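Local atomic coordinates of xyloglucan-specific endo-beta-1,4-glucanase GH12 (Aspergillus niveus, PDB entry 4NPR), a protein that probably hydrolyses internal beta-1,4-glucosidic linkages of xyloglucan, with retention of configuration at the anomeric carbon. Residues Met125-Pro131 against Leu214-Gln220; Ile68-Thr72 against Phe86-Ala90. All blocks are in the same frame, centred on the assembly; numbering follows the deposited sequence.

In the fold
Both interactions involve the larger sheet of the beta-sandwich, but they join it in different ways. Interaction 1 lies within that sheet: 125-131 and 214-220 are the ends of adjacent strands, bonded backbone to backbone, with one buried face and one partly solvent-facing. Interaction 2 runs between the sheets: 68-72 belongs to the smaller sheet and 86-90 to the larger, and in this fully buried contact no backbone pairing spans the gap; W70 reaches across to the backbone and methyls of A87-A89. The centres are about 20 Å apart, yet Q220 of interaction 1 reaches N88, A90 and F86 of interaction 2, because strands 215-226 and 87-97 are neighbours.

Interaction 1. Residues Met125-Pro131 against Leu214-Gln220; sequences MFLSTSP and LYLVDVQ
S128 and Y215 face each other as an antiparallel hydrogen-bonded pair: Y215 N meets S128 O at 2.8 Å and S128 N meets Y215 O at 3.0 Å. Two residues further along, V217 N bonds almost straight to F126 O (2.9 Å, 173° at the hydrogen). Between the pairs L127-L216 and M125-V219, V217 and D218 both stand opposite the single residue F126, a beta bulge. This backbone ladder fits closely, as does the buried face, where L127 CD2 lies 3.6 Å from L216 CA and M125 runs alongside V219, CG to CG1 4.0 Å. The turn T129-S130-P131 is the thinner, solvent-exposed part. Y215 CG sits beside its backbone N (chi1 -69°), turning the ring toward it: P131 lies over one face in a CH-pi contact, CD 3.8 Å from the centroid, and the S128 and T129 carbonyls lie at the edge. Further along, Q220 OE1 approaches the F126 ring edge, 3.2 Å from CE2, with amide and ring planes 58° apart; H135 stacks on that ring. Strand 137-146 continues the sheet beyond 125-128, strand 87-97 beyond 215-220, and F201 of helix 198-207 packs on M125 and L127 from the buried face.

Interaction 2. Residues Ile68-Thr72 against Phe86-Ala90; sequences IVWNT and FANAA
W70 reaches across from its strand to the backbone of A87, N88 and A89. The two strands run nearly antiparallel, 158° between directions, but their axes come no closer than 8.3 Å, too far for backbone pairing, and the indole spans much of that gap. From CB, chi1 of 62° sets CG between the backbone N and the carbonyl carbon, and the ring system extends toward 86-90. Its five-membered ring brings NE1 to 4.0 Å from A89 CB. Next along, CZ2 comes to 4.0 Å from A89 N. At the far rim CH2 lies closest to the other strand, 3.6 Å from A87 O, with N88 CA also near it. CZ3, beside it, faces A87 CB at 4.4 Å. The indole meets this backbone obliquely, while L41 and V235 pack against it from neighbouring strands.

On either side of W70 the contact is thinner. I68 CG2 touches A89 CB at 4.4 Å, and T72 lies loosely against the A87 methyl, its OG1 hydrogen-bonded instead to T58, C57 and Q56. A87 and A89 point their methyls toward 68-72, and their small size probably helps the indole approach the backbone. N88 points away: its ND2 bonds to F86 O at 2.7 Å, and its CB sits over one face of the F86 ring. I68, W70 and, as the polar exception, T72 meet A87 and A89 in the largely apolar interior between the two sheets of the beta-jelly-roll sandwich of glycoside hydrolase family 12.

Interaction 1. Residues Met125-Pro131 against Leu214-Gln220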
# COMPACT_ATOMS: atom_id res chain seq x y z
N MET A 125 -4.28 -0.33 4.18
CA MET A 125 -4.70 -0.55 5.54
C MET A 125 -6.10 -1.16 5.59
O MET A 125 -7.02 -0.71 4.91
CB MET A 125 -4.71 0.76 6.28
CG MET A 125 -3.38 1.46 6.30
SD MET A 125 -3.57 3.04 7.13
CE MET A 125 -4.11 4.04 5.75
N PHE A 126 -6.27 -2.15 6.45
CA PHE A 126 -7.43 -2.99 6.44
C PHE A 126 -8.16 -2.92 7.76
O PHE A 126 -7.52 -2.90 8.83
CB PHE A 126 -6.95 -4.40 6.19
CG PHE A 126 -6.50 -4.64 4.78
CD1 PHE A 126 -7.44 -4.86 3.79
CD2 PHE A 126 -5.15 -4.59 4.45
CE1 PHE A 126 -7.04 -5.07 2.48
CE2 PHE A 126 -4.74 -4.82 3.16
CZ PHE A 126 -5.69 -5.05 2.16
N LEU A 127 -9.50 -2.86 7.70
CA LEU A 127 -10.34 -2.88 8.88
C LEU A 127 -11.14 -4.16 9.00
O LEU A 127 -11.38 -4.86 7.99
CB LEU A 127 -11.32 -1.76 8.83
CG LEU A 127 -10.61 -0.43 8.73
CD1 LEU A 127 -11.64 0.68 8.67
CD2 LEU A 127 -9.71 -0.29 9.93
N SER A 128 -11.53 -4.48 10.23
CA SER A 128 -12.41 -5.61 10.49
C SER A 128 -13.27 -5.37 11.71
O SER A 128 -12.95 -4.50 12.54
CB SER A 128 -11.65 -6.90 10.63
OG SER A 128 -12.56 -7.97 10.48
N THR A 129 -14.37 -6.13 11.81
CA THR A 129 -15.31 -6.00 12.92
C THR A 129 -14.81 -6.70 14.19
O THR A 129 -15.24 -6.35 15.30
CB THR A 129 -16.74 -6.53 12.57
OG1 THR A 129 -16.71 -7.95 12.30
CG2 THR A 129 -17.31 -5.81 11.35
N SER A 130 -13.90 -7.66 14.06
CA SER A 130 -13.24 -8.24 15.24
C SER A 130 -11.75 -8.37 14.95
O SER A 130 -11.37 -8.38 13.77
CB SER A 130 -13.84 -9.62 15.56
OG SER A 130 -13.49 -10.57 14.55
N PRO A 131 -10.89 -8.48 15.99
CA PRO A 131 -9.43 -8.55 15.73
C PRO A 131 -8.99 -9.64 14.74
O PRO A 131 -8.07 -9.42 13.97
CB PRO A 131 -8.81 -8.77 17.13
CG PRO A 131 -9.85 -8.37 18.13
CD PRO A 131 -11.20 -8.56 17.44
N LEU A 214 -14.71 -0.07 14.46
CA LEU A 214 -13.98 -1.07 13.71
C LEU A 214 -12.55 -1.16 14.21
O LEU A 214 -12.06 -0.21 14.82
CB LEU A 214 -13.99 -0.74 12.21
CG LEU A 214 -15.39 -0.72 11.55
CD1 LEU A 214 -15.32 -0.08 10.16
CD2 LEU A 214 -16.03 -2.11 11.45
N TYR A 215 -11.92 -2.31 13.96
CA TYR A 215 -10.51 -2.59 14.28
C TYR A 215 -9.57 -2.35 13.11
O TYR A 215 -9.80 -2.88 12.05
CB TYR A 215 -10.32 -4.07 14.68
CG TYR A 215 -10.94 -4.44 16.00
CD1 TYR A 215 -12.27 -4.88 16.08
CD2 TYR A 215 -10.22 -4.32 17.19
CE1 TYR A 215 -12.85 -5.20 17.31
CE2 TYR A 215 -10.78 -4.63 18.43
CZ TYR A 215 -12.09 -5.06 18.49
OH TYR A 215 -12.63 -5.37 19.72
N LEU A 216 -8.49 -1.60 13.31
CA LEU A 216 -7.36 -1.56 12.36
C LEU A 216 -6.61 -2.86 12.49
O LEU A 216 -6.12 -3.11 13.56
CB LEU A 216 -6.41 -0.39 12.68
CG LEU A 216 -5.13 -0.13 11.86
CD1 LEU A 216 -5.34 -0.22 10.36
CD2 LEU A 216 -4.59 1.26 12.21
N VAL A 217 -6.53 -3.70 11.46
CA VAL A 217 -5.84 -5.01 11.57
C VAL A 217 -4.61 -5.32 10.69
O VAL A 217 -3.93 -6.34 10.91
CB VAL A 217 -6.80 -6.22 11.43
CG1 VAL A 217 -8.01 -6.04 12.33
CG2 VAL A 217 -7.23 -6.46 9.98
N ASP A 218 -4.34 -4.47 9.69
CA ASP A 218 -3.17 -4.62 8.82
C ASP A 218 -2.77 -3.21 8.34
O ASP A 218 -3.63 -2.43 7.96
CB ASP A 218 -3.48 -5.56 7.61
CG ASP A 218 -3.19 -7.09 7.90
OD1 ASP A 218 -1.98 -7.51 7.91
OD2 ASP A 218 -4.17 -7.87 8.07
N VAL A 219 -1.47 -2.88 8.40
CA VAL A 219 -0.91 -1.67 7.80
C VAL A 219 0.33 -2.01 6.95
O VAL A 219 1.41 -2.29 7.47
CB VAL A 219 -0.52 -0.63 8.85
CG1 VAL A 219 0.01 0.64 8.20
CG2 VAL A 219 -1.71 -0.33 9.71
N GLN A 220 0.15 -1.94 5.64
CA GLN A 220 1.11 -2.44 4.67
C GLN A 220 1.49 -1.32 3.70
O GLN A 220 0.63 -0.57 3.29
CB GLN A 220 0.47 -3.54 3.89
CG GLN A 220 -0.10 -4.64 4.76
CD GLN A 220 -0.59 -5.78 3.90
OE1 GLN A 220 -1.68 -5.73 3.33
NE2 GLN A 220 0.23 -6.81 3.77

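Interaction 2. Residues Ile68-Thr72 against Phe86-Ala90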
# COMPACT_ATOMS: atom_id res chain seq x y z
N ILE A 68 12.84 0.48 7.96
CA ILE A 68 13.25 -0.60 7.06
C ILE A 68 13.65 0.00 5.71
O ILE A 68 13.07 1.02 5.29
CB ILE A 68 12.17 -1.69 6.91
CG1 ILE A 68 12.66 -2.83 5.99
CG2 ILE A 68 10.86 -1.14 6.35
CD1 ILE A 68 11.86 -4.12 6.14
N VAL A 69 14.70 -0.57 5.10
CA VAL A 69 15.24 -0.18 3.80
C VAL A 69 15.17 -1.44 2.92
O VAL A 69 15.66 -2.50 3.30
CB VAL A 69 16.72 0.31 3.95
CG1 VAL A 69 17.36 0.74 2.62
CG2 VAL A 69 16.79 1.44 5.01
N TRP A 70 14.49 -1.34 1.79
CA TRP A 70 14.32 -2.49 0.91
C TRP A 70 14.07 -2.06 -0.51
O TRP A 70 13.95 -0.84 -0.77
CB TRP A 70 13.16 -3.37 1.36
CG TRP A 70 11.76 -2.72 1.37
CD1 TRP A 70 11.25 -1.88 2.32
CD2 TRP A 70 10.70 -2.93 0.41
NE1 TRP A 70 9.93 -1.55 2.01
CE2 TRP A 70 9.58 -2.18 0.84
CE3 TRP A 70 10.59 -3.68 -0.76
CZ2 TRP A 70 8.38 -2.17 0.14
CZ3 TRP A 70 9.41 -3.66 -1.45
CH2 TRP A 70 8.33 -2.91 -1.02
N ASN A 71 13.97 -3.05 -1.40
CA ASN A 71 13.55 -2.82 -2.76
C ASN A 71 12.95 -4.02 -3.45
O ASN A 71 13.03 -5.17 -2.98
CB ASN A 71 14.72 -2.31 -3.61
CG ASN A 71 15.71 -3.41 -3.98
OD1 ASN A 71 15.35 -4.43 -4.59
ND2 ASN A 71 16.98 -3.18 -3.62
N THR A 72 12.36 -3.75 -4.60
CA THR A 72 11.93 -4.80 -5.46
C THR A 72 12.18 -4.45 -6.93
O THR A 72 12.15 -3.28 -7.31
CB THR A 72 10.46 -5.11 -5.17
OG1 THR A 72 10.08 -6.28 -5.89
CG2 THR A 72 9.56 -3.99 -5.58
N PHE A 86 1.94 -7.30 -5.07
CA PHE A 86 1.92 -6.27 -4.11
C PHE A 86 2.97 -6.58 -3.06
O PHE A 86 2.65 -6.95 -1.93
CB PHE A 86 0.55 -6.13 -3.47
CG PHE A 86 0.51 -5.09 -2.39
CD1 PHE A 86 1.02 -3.78 -2.63
CD2 PHE A 86 0.01 -5.39 -1.13
CE1 PHE A 86 1.02 -2.81 -1.62
CE2 PHE A 86 -0.01 -4.41 -0.12
CZ PHE A 86 0.51 -3.13 -0.36
N ALA A 87 4.24 -6.44 -3.47
CA ALA A 87 5.35 -6.53 -2.56
C ALA A 87 5.29 -5.30 -1.66
O ALA A 87 5.20 -4.19 -2.14
CB ALA A 87 6.65 -6.52 -3.33
N ASN A 88 5.39 -5.54 -0.36
CA ASN A 88 5.11 -4.56 0.65
C ASN A 88 5.78 -4.95 1.93
O ASN A 88 6.08 -6.12 2.18
CB ASN A 88 3.61 -4.50 0.93
CG ASN A 88 3.09 -5.78 1.55
OD1 ASN A 88 2.87 -5.88 2.76
ND2 ASN A 88 2.89 -6.78 0.71
N ALA A 89 6.01 -3.95 2.76
CA ALA A 89 6.33 -4.17 4.17
C ALA A 89 5.04 -4.04 5.03
O ALA A 89 4.40 -3.00 5.00
CB ALA A 89 7.36 -3.15 4.62
N ALA A 90 4.73 -5.06 5.82
CA ALA A 90 3.57 -5.10 6.72
C ALA A 90 4.00 -5.03 8.18
O ALA A 90 4.86 -5.78 8.66
CB ALA A 90 2.78 -6.38 6.48